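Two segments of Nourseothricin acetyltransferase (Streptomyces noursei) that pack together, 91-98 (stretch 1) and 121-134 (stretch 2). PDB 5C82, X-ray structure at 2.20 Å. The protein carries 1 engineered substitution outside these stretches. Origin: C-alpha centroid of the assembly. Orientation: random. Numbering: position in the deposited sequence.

Stretch 1, residues 91-98: LAGFVVVS
Stretch 2 121-134: GVGRALMGLATEFA

Strand 91-98 lies along helix 122-134 in nearly the same direction: their N-to-C axes differ by 26° (signed crossing angle -26°) and approach to 8.4 Å. CA-CA distances fix the register at Gly93-Val122 6.8 Å, Val95-Leu126 6.2 Å and Val97-Ala130 6.7 Å, so two strand residues advance for each four of the helix. Most of the strand is extended, from Phe94 (phi/psi -149/162) to Ser98 (-139/137); Ala92 departs at -91/-27. The helix stays near -63/-42, held by i to i+4 bonds such as Ala130 N to Leu126 O at 2.9 Å. Gly121, the N-cap, has phi 87°, which favours glycine.

No hydrogen bond crosses the 390 Å² interface; the contact is van der Waals packing, of methyls on aliphatic carbons, on the Phe133 ring and on backbone atoms. Val122 (chi1 t) sets CG1 4.2 Å from Ala92 CB. Gly93 has no side chain, and the helix residues Val122 and Leu126 come close to where a CB would be: an ideal CB there would sit 3.2 Å from both Val122 CG1 and Leu126 CD1, a tight fit. Leu126 (m, t; chi1 -69°, chi2 164°) places CD1 against the strand backbone, 3.7 Å from Gly93 C and 3.5 Å from Phe94 N. Phe94 itself points away, with chi1 p and chi2 -88°.

Val95 and Val97 both point toward the helix but differ in rotamer. In Val95, chi1 of 66° (p) places CG1 3.9 Å from Leu126 CB and 3.5 Å from Leu126 O. In Val97, chi1 of -55° (m) lets the two methyls meet different residues: CG1 lies 3.7 Å from Ala130 CB, and CG2 lies 3.6 Å from Phe133 CD2. The Phe133 ring (chi1 t, chi2 76°) receives that methyl obliquely.

Within the helix, Thr131 (chi1 m) turns OG1 back to donate a 2.8 Å hydrogen bond to Met127 O. Met127, a selenomethionine, is t, p, p and points away from the strand.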

# COMPACT_ATOMS: atom_id res chain seq x y z
N LEU A 91 -23.45 -0.25 19.74
CA LEU A 91 -22.25 -0.74 19.11
C LEU A 91 -21.03 -0.17 19.82
O LEU A 91 -20.90 1.04 19.94
CB LEU A 91 -22.26 -0.42 17.63
CG LEU A 91 -21.13 -1.05 16.81
CD1 LEU A 91 -21.21 -2.57 16.80
CD2 LEU A 91 -21.14 -0.53 15.43
N ALA A 92 -20.19 -1.05 20.35
CA ALA A 92 -18.99 -0.65 21.08
C ALA A 92 -17.83 -0.55 20.11
O ALA A 92 -16.89 0.22 20.35
CB ALA A 92 -18.68 -1.66 22.17
N GLY A 93 -17.91 -1.33 19.03
CA GLY A 93 -16.85 -1.35 18.05
C GLY A 93 -17.01 -2.35 16.95
O GLY A 93 -17.88 -3.22 17.01
N PHE A 94 -16.18 -2.21 15.90
CA PHE A 94 -16.17 -3.11 14.75
C PHE A 94 -14.78 -3.23 14.15
O PHE A 94 -13.93 -2.37 14.35
CB PHE A 94 -17.21 -2.67 13.67
CG PHE A 94 -16.88 -1.37 12.97
CD1 PHE A 94 -17.31 -0.16 13.50
CD2 PHE A 94 -16.14 -1.36 11.79
CE1 PHE A 94 -16.99 1.05 12.88
CE2 PHE A 94 -15.80 -0.15 11.17
CZ PHE A 94 -16.23 1.05 11.71
N VAL A 95 -14.58 -4.27 13.36
CA VAL A 95 -13.32 -4.49 12.62
C VAL A 95 -13.71 -5.07 11.25
O VAL A 95 -14.55 -5.98 11.17
CB VAL A 95 -12.25 -5.35 13.38
CG1 VAL A 95 -12.71 -6.80 13.60
CG2 VAL A 95 -10.90 -5.33 12.66
N VAL A 96 -13.15 -4.51 10.19
CA VAL A 96 -13.40 -4.96 8.83
C VAL A 96 -12.07 -5.56 8.41
O VAL A 96 -11.02 -4.92 8.56
CB VAL A 96 -13.88 -3.83 7.87
CG1 VAL A 96 -14.20 -4.39 6.47
CG2 VAL A 96 -15.08 -3.08 8.44
N VAL A 97 -12.12 -6.79 7.91
CA VAL A 97 -10.95 -7.53 7.44
C VAL A 97 -11.16 -8.00 6.01
O VAL A 97 -12.29 -8.23 5.57
CB VAL A 97 -10.49 -8.68 8.39
CG1 VAL A 97 -10.23 -8.16 9.81
CG2 VAL A 97 -11.46 -9.87 8.41
N SER A 98 -10.05 -8.11 5.28
CA SER A 98 -10.01 -8.57 3.91
C SER A 98 -8.78 -9.48 3.78
O SER A 98 -7.72 -9.15 4.30
CB SER A 98 -9.91 -7.38 2.96
OG SER A 98 -9.50 -7.79 1.67
N GLY A 121 -10.83 -3.29 26.50
CA GLY A 121 -10.51 -4.57 25.87
C GLY A 121 -11.25 -4.92 24.59
O GLY A 121 -11.00 -5.99 24.03
N VAL A 122 -12.13 -4.01 24.07
CA VAL A 122 -12.94 -4.19 22.84
C VAL A 122 -12.02 -4.33 21.62
O VAL A 122 -12.21 -5.25 20.82
CB VAL A 122 -13.97 -3.05 22.62
CG1 VAL A 122 -14.84 -3.30 21.38
CG2 VAL A 122 -14.84 -2.81 23.83
N GLY A 123 -11.09 -3.38 21.45
CA GLY A 123 -10.15 -3.37 20.34
C GLY A 123 -9.32 -4.63 20.25
O GLY A 123 -9.17 -5.19 19.16
N ARG A 124 -8.83 -5.11 21.41
CA ARG A 124 -8.02 -6.31 21.57
C ARG A 124 -8.81 -7.56 21.20
O ARG A 124 -8.28 -8.43 20.50
CB ARG A 124 -7.47 -6.39 23.01
CG ARG A 124 -6.67 -7.66 23.32
CD ARG A 124 -5.92 -7.54 24.64
NE ARG A 124 -5.24 -6.24 24.71
CZ ARG A 124 -4.07 -5.95 24.15
NH1 ARG A 124 -3.36 -6.89 23.53
NH2 ARG A 124 -3.58 -4.72 24.23
N ALA A 125 -10.07 -7.65 21.68
CA ALA A 125 -10.95 -8.78 21.39
C ALA A 125 -11.28 -8.80 19.89
O ALA A 125 -11.20 -9.86 19.27
CB ALA A 125 -12.22 -8.71 22.22
N LEU A 126 -11.60 -7.63 19.29
CA LEU A 126 -11.90 -7.55 17.84
C LEU A 126 -10.69 -7.97 16.98
O LEU A 126 -10.87 -8.67 15.98
CB LEU A 126 -12.38 -6.16 17.40
CG LEU A 126 -13.76 -5.71 17.87
CD1 LEU A 126 -13.92 -4.21 17.68
CD2 LEU A 126 -14.89 -6.48 17.19
N MSE A 127 -9.47 -7.56 17.40
CA MSE A 127 -8.21 -7.90 16.73
C MSE A 127 -7.90 -9.40 16.89
O MSE A 127 -7.33 -10.01 15.99
CB MSE A 127 -7.05 -7.03 17.25
CG MSE A 127 -5.81 -7.11 16.36
SE MSE A 127 -6.17 -6.39 14.56
CE MSE A 127 -5.90 -4.51 14.88
N GLY A 128 -8.32 -9.98 18.03
CA GLY A 128 -8.20 -11.41 18.28
C GLY A 128 -9.11 -12.17 17.33
O GLY A 128 -8.71 -13.18 16.75
N LEU A 129 -10.34 -11.66 17.12
CA LEU A 129 -11.33 -12.24 16.19
C LEU A 129 -10.80 -12.16 14.75
O LEU A 129 -10.93 -13.13 13.99
CB LEU A 129 -12.67 -11.52 16.31
CG LEU A 129 -13.53 -11.85 17.56
CD1 LEU A 129 -14.82 -11.01 17.54
CD2 LEU A 129 -13.92 -13.35 17.62
N ALA A 130 -10.12 -11.03 14.41
CA ALA A 130 -9.45 -10.81 13.13
C ALA A 130 -8.33 -11.86 12.98
O ALA A 130 -8.19 -12.45 11.91
CB ALA A 130 -8.86 -9.40 13.06
N THR A 131 -7.60 -12.15 14.07
CA THR A 131 -6.49 -13.12 14.09
C THR A 131 -6.99 -14.54 13.85
O THR A 131 -6.39 -15.25 13.05
CB THR A 131 -5.64 -12.94 15.37
OG1 THR A 131 -5.10 -11.62 15.32
CG2 THR A 131 -4.47 -13.91 15.46
N GLU A 132 -8.10 -14.93 14.48
CA GLU A 132 -8.70 -16.26 14.28
C GLU A 132 -9.10 -16.48 12.81
O GLU A 132 -8.75 -17.51 12.24
CB GLU A 132 -9.90 -16.47 15.22
CG GLU A 132 -9.53 -16.45 16.70
CD GLU A 132 -10.72 -16.42 17.65
OE1 GLU A 132 -11.87 -16.30 17.16
OE2 GLU A 132 -10.50 -16.45 18.88
N PHE A 133 -9.76 -15.49 12.19
CA PHE A 133 -10.14 -15.51 10.77
C PHE A 133 -8.90 -15.64 9.87
O PHE A 133 -8.94 -16.35 8.86
CB PHE A 133 -10.92 -14.22 10.43
CG PHE A 133 -11.47 -14.15 9.02
CD1 PHE A 133 -12.60 -14.87 8.65
CD2 PHE A 133 -10.84 -13.37 8.06
CE1 PHE A 133 -13.12 -14.78 7.35
CE2 PHE A 133 -11.36 -13.29 6.76
CZ PHE A 133 -12.49 -13.98 6.41
N ALA A 134 -7.80 -14.95 10.23
CA ALA A 134 -6.53 -15.00 9.50
C ALA A 134 -5.98 -16.43 9.50
O ALA A 134 -5.59 -16.95 8.45
CB ALA A 134 -5.52 -14.04 10.12